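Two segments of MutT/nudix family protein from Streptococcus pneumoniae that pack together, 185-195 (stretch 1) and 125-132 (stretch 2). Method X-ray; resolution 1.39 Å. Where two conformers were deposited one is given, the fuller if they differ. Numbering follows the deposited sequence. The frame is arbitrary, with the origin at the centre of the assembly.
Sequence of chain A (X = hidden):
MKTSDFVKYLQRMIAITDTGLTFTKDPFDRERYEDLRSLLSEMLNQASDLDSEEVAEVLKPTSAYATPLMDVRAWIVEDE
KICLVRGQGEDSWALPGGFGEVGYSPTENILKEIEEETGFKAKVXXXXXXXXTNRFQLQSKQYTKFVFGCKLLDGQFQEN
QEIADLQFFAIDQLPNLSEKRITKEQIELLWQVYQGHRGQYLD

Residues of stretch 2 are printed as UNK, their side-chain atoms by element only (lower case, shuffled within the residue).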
ATOM      1  N   GLU A 185      12.736 -12.549   9.599  1.00 12.39           N
ATOM      2  CA  GLU A 185      12.672 -13.032   8.243  1.00 12.25           C
ATOM      3  C   GLU A 185      12.971 -11.908   7.243  1.00 11.47           C
ATOM      4  O   GLU A 185      13.687 -12.116   6.271  1.00 12.05           O
ATOM      5  CB  GLU A 185      11.301 -13.644   7.953  1.00 14.47           C
ATOM      6  CG  GLU A 185      11.238 -14.265   6.580  1.00 17.34           C
ATOM      7  CD  GLU A 185       9.874 -14.803   6.209  1.00 19.08           C
ATOM      8  OE1 GLU A 185       8.897 -14.598   6.961  1.00 21.85           O
ATOM      9  OE2 GLU A 185       9.783 -15.434   5.133  1.00 22.68           O
ATOM     10  N   GLN A 186      12.421 -10.721   7.486  1.00 10.59           N
ATOM     11  CA  GLN A 186      12.689  -9.609   6.594  1.00  9.91           C
ATOM     12  C   GLN A 186      14.169  -9.235   6.634  1.00  9.80           C
ATOM     13  O   GLN A 186      14.750  -8.993   5.577  1.00 10.06           O
ATOM     14  CB  GLN A 186      11.819  -8.411   6.968  1.00  9.39           C
ATOM     15  CG  GLN A 186      10.349  -8.570   6.577  1.00  9.23           C
ATOM     16  CD  GLN A 186       9.452  -7.501   7.160  1.00  9.02           C
ATOM     17  OE1 GLN A 186       9.648  -7.027   8.277  1.00  8.86           O
ATOM     18  NE2 GLN A 186       8.440  -7.076   6.359  1.00  9.34           N
ATOM     19  N   ILE A 187      14.754  -9.182   7.842  1.00 10.06           N
ATOM     20  CA  ILE A 187      16.174  -8.850   7.975  1.00 10.63           C
ATOM     21  C   ILE A 187      17.033  -9.857   7.208  1.00 10.65           C
ATOM     22  O   ILE A 187      17.985  -9.485   6.524  1.00 10.58           O
ATOM     23  CB  ILE A 187      16.586  -8.721   9.451  1.00 10.57           C
ATOM     24  CG1 ILE A 187      15.957  -7.435  10.014  1.00 11.50           C
ATOM     25  CG2 ILE A 187      18.113  -8.693   9.589  1.00 11.15           C
ATOM     26  CD1 ILE A 187      16.090  -7.249  11.504  1.00 12.46           C
ATOM     27  N   GLU A 188      16.671 -11.135   7.295  1.00 11.44           N
ATOM     28  CA  GLU A 188      17.425 -12.159   6.579  1.00 12.77           C
ATOM     29  C   GLU A 188      17.310 -12.021   5.060  1.00 11.95           C
ATOM     30  O   GLU A 188      18.311 -12.164   4.345  1.00 12.27           O
ATOM     31  CB  GLU A 188      17.040 -13.554   7.081  1.00 14.72           C
ATOM     32  CG  GLU A 188      17.569 -13.794   8.499  1.00 16.09           C
ATOM     33  CD  GLU A 188      17.123 -15.099   9.142  1.00 19.15           C
ATOM     34  OE1 GLU A 188      16.184 -15.737   8.642  1.00 21.41           O
ATOM     35  OE2 GLU A 188      17.729 -15.477  10.176  1.00 21.00           O
ATOM     36  N   LEU A 189      16.103 -11.742   4.576  0.50 12.19           N
ATOM     37  CA  LEU A 189      15.867 -11.457   3.158  0.50 12.25           C
ATOM     38  C   LEU A 189      16.690 -10.263   2.692  0.50 11.40           C
ATOM     39  O   LEU A 189      17.345 -10.302   1.649  0.50 10.82           O
ATOM     40  CB  LEU A 189      14.385 -11.141   2.940  0.50 13.72           C
ATOM     41  CG  LEU A 189      13.483 -11.961   2.017  0.50 15.06           C
ATOM     42  CD1 LEU A 189      13.678 -13.461   2.129  0.50 15.75           C
ATOM     43  CD2 LEU A 189      12.041 -11.598   2.304  0.50 14.79           C
ATOM     44  N   LEU A 190      16.631  -9.188   3.473  1.00 10.54           N
ATOM     45  CA  LEU A 190      17.362  -7.961   3.166  1.00 10.36           C
ATOM     46  C   LEU A 190      18.864  -8.175   3.067  1.00 10.20           C
ATOM     47  O   LEU A 190      19.500  -7.623   2.189  1.00  9.71           O
ATOM     48  CB  LEU A 190      17.051  -6.880   4.195  1.00  9.53           C
ATOM     49  CG  LEU A 190      15.630  -6.322   4.085  1.00  9.13           C
ATOM     50  CD1 LEU A 190      15.313  -5.599   5.375  1.00  9.72           C
ATOM     51  CD2 LEU A 190      15.548  -5.400   2.872  1.00  9.63           C
ATOM     52  N   TRP A 191      19.404  -9.015   3.954  1.00 10.69           N
ATOM     53  CA  TRP A 191      20.815  -9.335   3.902  1.00 11.19           C
ATOM     54  C   TRP A 191      21.189 -10.010   2.605  1.00 11.13           C
ATOM     55  O   TRP A 191      22.207  -9.672   1.991  1.00 11.33           O
ATOM     56  CB  TRP A 191      21.166 -10.198   5.109  1.00 12.77           C
ATOM     57  CG  TRP A 191      22.605 -10.628   5.187  1.00 14.42           C
ATOM     58  CD1 TRP A 191      23.140 -11.841   4.786  1.00 15.86           C
ATOM     59  CD2 TRP A 191      23.718  -9.870   5.734  1.00 16.64           C
ATOM     60  NE1 TRP A 191      24.494 -11.874   5.020  1.00 16.30           N
ATOM     61  CE2 TRP A 191      24.900 -10.724   5.603  1.00 17.48           C
ATOM     62  CE3 TRP A 191      23.854  -8.611   6.309  1.00 18.62           C
ATOM     63  CZ2 TRP A 191      26.153 -10.313   6.029  1.00 18.64           C
ATOM     64  CZ3 TRP A 191      25.121  -8.207   6.736  1.00 19.77           C
ATOM     65  CH2 TRP A 191      26.245  -9.041   6.595  1.00 20.65           C
ATOM     66  N   GLN A 192      20.346 -10.937   2.148  1.00 10.88           N
ATOM     67  CA  GLN A 192      20.588 -11.607   0.879  1.00 11.49           C
ATOM     68  C   GLN A 192      20.528 -10.644  -0.313  1.00 11.35           C
ATOM     69  O   GLN A 192      21.348 -10.729  -1.232  1.00 11.13           O
ATOM     70  CB  GLN A 192      19.626 -12.789   0.696  1.00 11.97           C
ATOM     71  CG  GLN A 192      19.805 -13.904   1.733  1.00 12.54           C
ATOM     72  CD  GLN A 192      21.216 -14.470   1.769  1.00 13.03           C
ATOM     73  OE1 GLN A 192      21.793 -14.679   2.856  1.00 14.39           O
ATOM     74  NE2 GLN A 192      21.789 -14.684   0.607  1.00 12.66           N
ATOM     75  N   VAL A 193      19.564  -9.714  -0.310  1.00 11.08           N
ATOM     76  CA  VAL A 193      19.498  -8.702  -1.380  1.00 11.38           C
ATOM     77  C   VAL A 193      20.730  -7.780  -1.325  1.00 11.38           C
ATOM     78  O   VAL A 193      21.383  -7.515  -2.334  1.00 11.48           O
ATOM     79  CB  VAL A 193      18.220  -7.834  -1.277  1.00 11.19           C
ATOM     80  CG1 VAL A 193      18.193  -6.798  -2.397  1.00 11.68           C
ATOM     81  CG2 VAL A 193      16.961  -8.680  -1.341  1.00 11.81           C
ATOM     82  N   TYR A 194      21.045  -7.331  -0.115  1.00 11.75           N
ATOM     83  CA  TYR A 194      22.168  -6.420   0.105  1.00 12.47           C
ATOM     84  C   TYR A 194      23.490  -7.012  -0.410  1.00 13.10           C
ATOM     85  O   TYR A 194      24.294  -6.301  -1.009  1.00 13.07           O
ATOM     86  CB  TYR A 194      22.267  -6.075   1.594  1.00 13.11           C
ATOM     87  CG  TYR A 194      23.546  -5.363   1.963  1.00 14.14           C
ATOM     88  CD1 TYR A 194      23.725  -4.023   1.644  1.00 14.63           C
ATOM     89  CD2 TYR A 194      24.581  -6.035   2.608  1.00 15.30           C
ATOM     90  CE1 TYR A 194      24.907  -3.366   1.952  1.00 15.95           C
ATOM     91  CE2 TYR A 194      25.760  -5.379   2.942  1.00 16.08           C
ATOM     92  CZ  TYR A 194      25.910  -4.055   2.601  1.00 16.39           C
ATOM     93  OH  TYR A 194      27.082  -3.382   2.914  1.00 18.41           O
ATOM     94  N   GLN A 195      23.689  -8.309  -0.158  0.50 13.20           N
ATOM     95  CA  GLN A 195      24.909  -9.010  -0.565  0.50 14.23           C
ATOM     96  C   GLN A 195      24.874  -9.450  -2.035  0.50 14.49           C
ATOM     97  O   GLN A 195      25.805 -10.121  -2.494  0.50 14.86           O
ATOM     98  CB  GLN A 195      25.152 -10.232   0.332  0.50 14.88           C
ATOM     99  CG  GLN A 195      25.282  -9.942   1.825  0.50 15.61           C
ATOM    100  CD  GLN A 195      26.548  -9.183   2.174  0.50 16.06           C
ATOM    101  OE1 GLN A 195      27.398  -8.966   1.325  0.50 17.04           O
ATOM    102  NE2 GLN A 195      26.671  -8.768   3.429  0.50 16.62           N
ATOM    103  N   UNK A 125      21.444   4.632  -1.203  1.00 12.76           N
ATOM    104  CA  UNK A 125      22.177   3.908  -2.233  1.00 13.64           C
ATOM    105  C   UNK A 125      21.277   3.118  -3.187  1.00 13.38           C
ATOM    106  O   UNK A 125      21.537   3.084  -4.384  1.00 14.50           O
ATOM    107  c   UNK A 125      24.243   3.757  -0.750  1.00 17.25           C
ATOM    108  o   UNK A 125      26.461   3.086  -0.151  1.00 21.95           O
ATOM    109  c   UNK A 125      23.225   2.989  -1.592  1.00 15.17           C
ATOM    110  c   UNK A 125      25.229   2.860  -0.011  1.00 19.89           C
ATOM    111  o   UNK A 125      24.794   1.962   0.746  1.00 21.83           O
ATOM    112  N   UNK A 126      20.235   2.471  -2.659  1.00 12.66           N
ATOM    113  CA  UNK A 126      19.316   1.699  -3.507  1.00 12.31           C
ATOM    114  C   UNK A 126      18.089   1.326  -2.700  1.00 11.17           C
ATOM    115  O   UNK A 126      18.083   1.430  -1.476  1.00 11.37           O
ATOM    116  n   UNK A 126      19.376  -4.715  -5.001  1.00 21.08           N
ATOM    117  n   UNK A 126      20.164  -2.683  -4.282  1.00 19.64           N
ATOM    118  c   UNK A 126      21.098  -1.800  -3.582  1.00 17.63           C
ATOM    119  c   UNK A 126      19.995   0.437  -4.073  1.00 13.85           C
ATOM    120  c   UNK A 126      20.270  -4.014  -4.327  1.00 20.16           C
ATOM    121  c   UNK A 126      20.395  -0.571  -3.006  1.00 15.34           C
ATOM    122  n   UNK A 126      21.248  -4.636  -3.678  1.00 20.78           N
ATOM    123  N   UNK A 127      17.051   0.893  -3.400  1.00  9.97           N
ATOM    124  CA  UNK A 127      15.885   0.306  -2.756  1.00  9.62           C
ATOM    125  C   UNK A 127      16.102  -1.205  -2.707  1.00  9.08           C
ATOM    126  O   UNK A 127      16.320  -1.833  -3.757  1.00 10.13           O
ATOM    127  c   UNK A 127      12.195   0.454  -4.043  1.00 10.26           C
ATOM    128  c   UNK A 127      14.616   0.653  -3.540  1.00  9.61           C
ATOM    129  c   UNK A 127      13.287   0.055  -3.061  1.00  9.55           C
ATOM    130  c   UNK A 127      12.956   0.538  -1.662  1.00 10.12           C
ATOM    131  N   UNK A 128      16.070  -1.796  -1.508  1.00  8.61           N
ATOM    132  CA  UNK A 128      16.291  -3.240  -1.360  1.00  8.77           C
ATOM    133  C   UNK A 128      15.000  -4.045  -1.448  1.00  8.45           C
ATOM    134  O   UNK A 128      15.003  -5.181  -1.933  1.00  8.73           O
ATOM    135  c   UNK A 128      18.807  -3.085   1.563  1.00 10.37           C
ATOM    136  c   UNK A 128      17.008  -3.567  -0.050  1.00  9.50           C
ATOM    137  c   UNK A 128      19.433  -3.563  -0.790  1.00 11.17           C
ATOM    138  c   UNK A 128      18.391  -2.930   0.119  1.00 10.15           C
ATOM    139  N   UNK A 129      13.896  -3.491  -0.932  1.00  7.97           N
ATOM    140  CA  UNK A 129      12.652  -4.246  -0.843  1.00  7.93           C
ATOM    141  C   UNK A 129      11.492  -3.316  -0.743  1.00  7.48           C
ATOM    142  O   UNK A 129      11.604  -2.220  -0.168  1.00  7.65           O
ATOM    143  c   UNK A 129      12.650  -5.147   0.388  1.00  8.39           C
ATOM    144  N   UNK A 130      10.346  -3.791  -1.243  1.00  7.40           N
ATOM    145  CA  UNK A 130       9.054  -3.202  -0.861  1.00  7.89           C
ATOM    146  C   UNK A 130       8.215  -4.348  -0.299  1.00  7.75           C
ATOM    147  O   UNK A 130       7.787  -5.233  -1.044  1.00  8.06           O
ATOM    148  c   UNK A 130       7.040  -1.854  -1.522  1.00  9.04           C
ATOM    149  c   UNK A 130       9.199  -1.471  -2.696  1.00  8.74           C
ATOM    150  c   UNK A 130       8.315  -2.516  -2.034  1.00  8.21           C
ATOM    151  N   UNK A 131       8.063  -4.365   1.027  1.00  7.58           N
ATOM    152  CA  UNK A 131       7.302  -5.411   1.721  1.00  7.60           C
ATOM    153  C   UNK A 131       5.838  -5.021   1.931  1.00  7.56           C
ATOM    154  O   UNK A 131       5.516  -3.856   2.200  1.00  7.67           O
ATOM    155  c   UNK A 131       9.505  -7.544   2.575  1.00  8.62           C
ATOM    156  c   UNK A 131      11.596  -6.174   3.766  1.00  8.85           C
ATOM    157  c   UNK A 131      10.778  -8.116   2.630  1.00  9.02           C
ATOM    158  c   UNK A 131       7.893  -5.688   3.113  1.00  7.90           C
ATOM    159  c   UNK A 131      11.817  -7.425   3.221  1.00  8.95           C
ATOM    160  c   UNK A 131       9.272  -6.292   3.116  1.00  8.33           C
ATOM    161  c   UNK A 131      10.324  -5.611   3.711  1.00  8.55           C
ATOM    162  N   UNK A 132       4.977  -6.027   1.874  1.00  7.66           N
ATOM    163  CA  UNK A 132       3.566  -5.890   2.244  1.00  7.90           C
ATOM    164  C   UNK A 132       3.435  -6.262   3.715  1.00  7.57           C
ATOM    165  O   UNK A 132       3.640  -7.439   4.079  1.00  7.41           O
ATOM    166  o   UNK A 132       0.774  -5.954   2.483  1.00  8.08           O
ATOM    167  o   UNK A 132       0.550  -7.619   1.072  1.00 10.54           O
ATOM    168  c   UNK A 132       1.239  -6.781   1.674  1.00  8.61           C
ATOM    169  c   UNK A 132       2.725  -6.830   1.369  1.00  8.22           C
TER
HETATM  170  O   HOH W   1      20.466  -7.284  -5.330  1.00 18.72           O
HETATM  171  O   HOH W   2      23.498  -3.905  -2.210  1.00 22.23           O

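Stretch 2 is a strand that runs against the helix of stretch 1 at 147°, so the two are closer to antiparallel than to parallel, and their axes approach to 8.3 Å.

Position 125 carries three side-chain carbons in an unbranched run, the third bearing two oxygens. A carboxylate on three carbons is that of glutamate. Glu 125 is exposed and, although its CA-to-CB bond points toward the helix, it makes no contact with it.

At position 126 three carbons lead to a nitrogen and then to a carbon bearing two more nitrogens. This planar group lies by the end of the helix, where one terminal nitrogen is 3.2 Å from the carbonyl oxygen of Val 193, and two waters lie beside its terminal nitrogens. The guanidinium identifies arginine. Arg 126 NH1 donates a hydrogen bond to Val 193 O (3.2 Å), with the oxygen at the edge of the group, near its plane. Water 1 joins Arg 126 NH2 (2.8 Å) to Val 193 O (3.1 Å), and water 2 joins Arg 126 NH1 to Tyr 194 O, at 2.8 Å from each.

Position 127 has four carbons, forked at the second; its CA-to-CB bond points away from the helix, which it does not touch. The fork after a single CB marks leucine, and Leu 127 is buried on the side turned from stretch 1.

Position 128 has the same four carbons and the same fork, but here the CA-to-CB bond points toward the helix, and the carbons lie among Leu 190, Val 193 and Tyr 194. This is again leucine. Leu 128 CD2 lies 3.8 Å from Val 193 CG1, while its CB is 3.7 Å from Leu 190 CD2.

Position 129 has one side-chain carbon, 3.8 Å from Leu 190 CD2, and so is alanine. The CB of Ala 129 points toward the helix and is in contact with that leucine.

Position 130 shows one carbon carrying two others, a branch at CB itself, with nothing of stretch 1 in reach. Three carbons so arranged make valine, and Val 130 is buried apart from this contact.

At position 131 a single carbon leads to a ring of six carbons, with Gln 186 over one face and Leu 189 and Leu 190 at the edge. With no oxygen on the ring, the residue is phenylalanine. Gln 186 CG sits 3.8 Å from the centroid of the Phe 131 ring, almost on the ring normal, in a CH-pi contact. Leu 189 CD2 reaches CE1 of Phe 131 at 3.7 Å.

Position 132 has two carbons, the second carrying two oxygens, and makes no contact with the helix. It is aspartate; Asp 132 caps a helix that begins just past the stretch.

The contact is thus mainly apolar, burying 465 Å² over both sides. Phe 131 and Leu 128 contribute the largest areas from the strand, and Leu 190 touches both as well as Ala 129. Towards the C-terminal end of the helix, Arg 126 adds a polar link, binding a backbone carbonyl directly and two through water.

Stretch 2 125-132: ERLLAVFD
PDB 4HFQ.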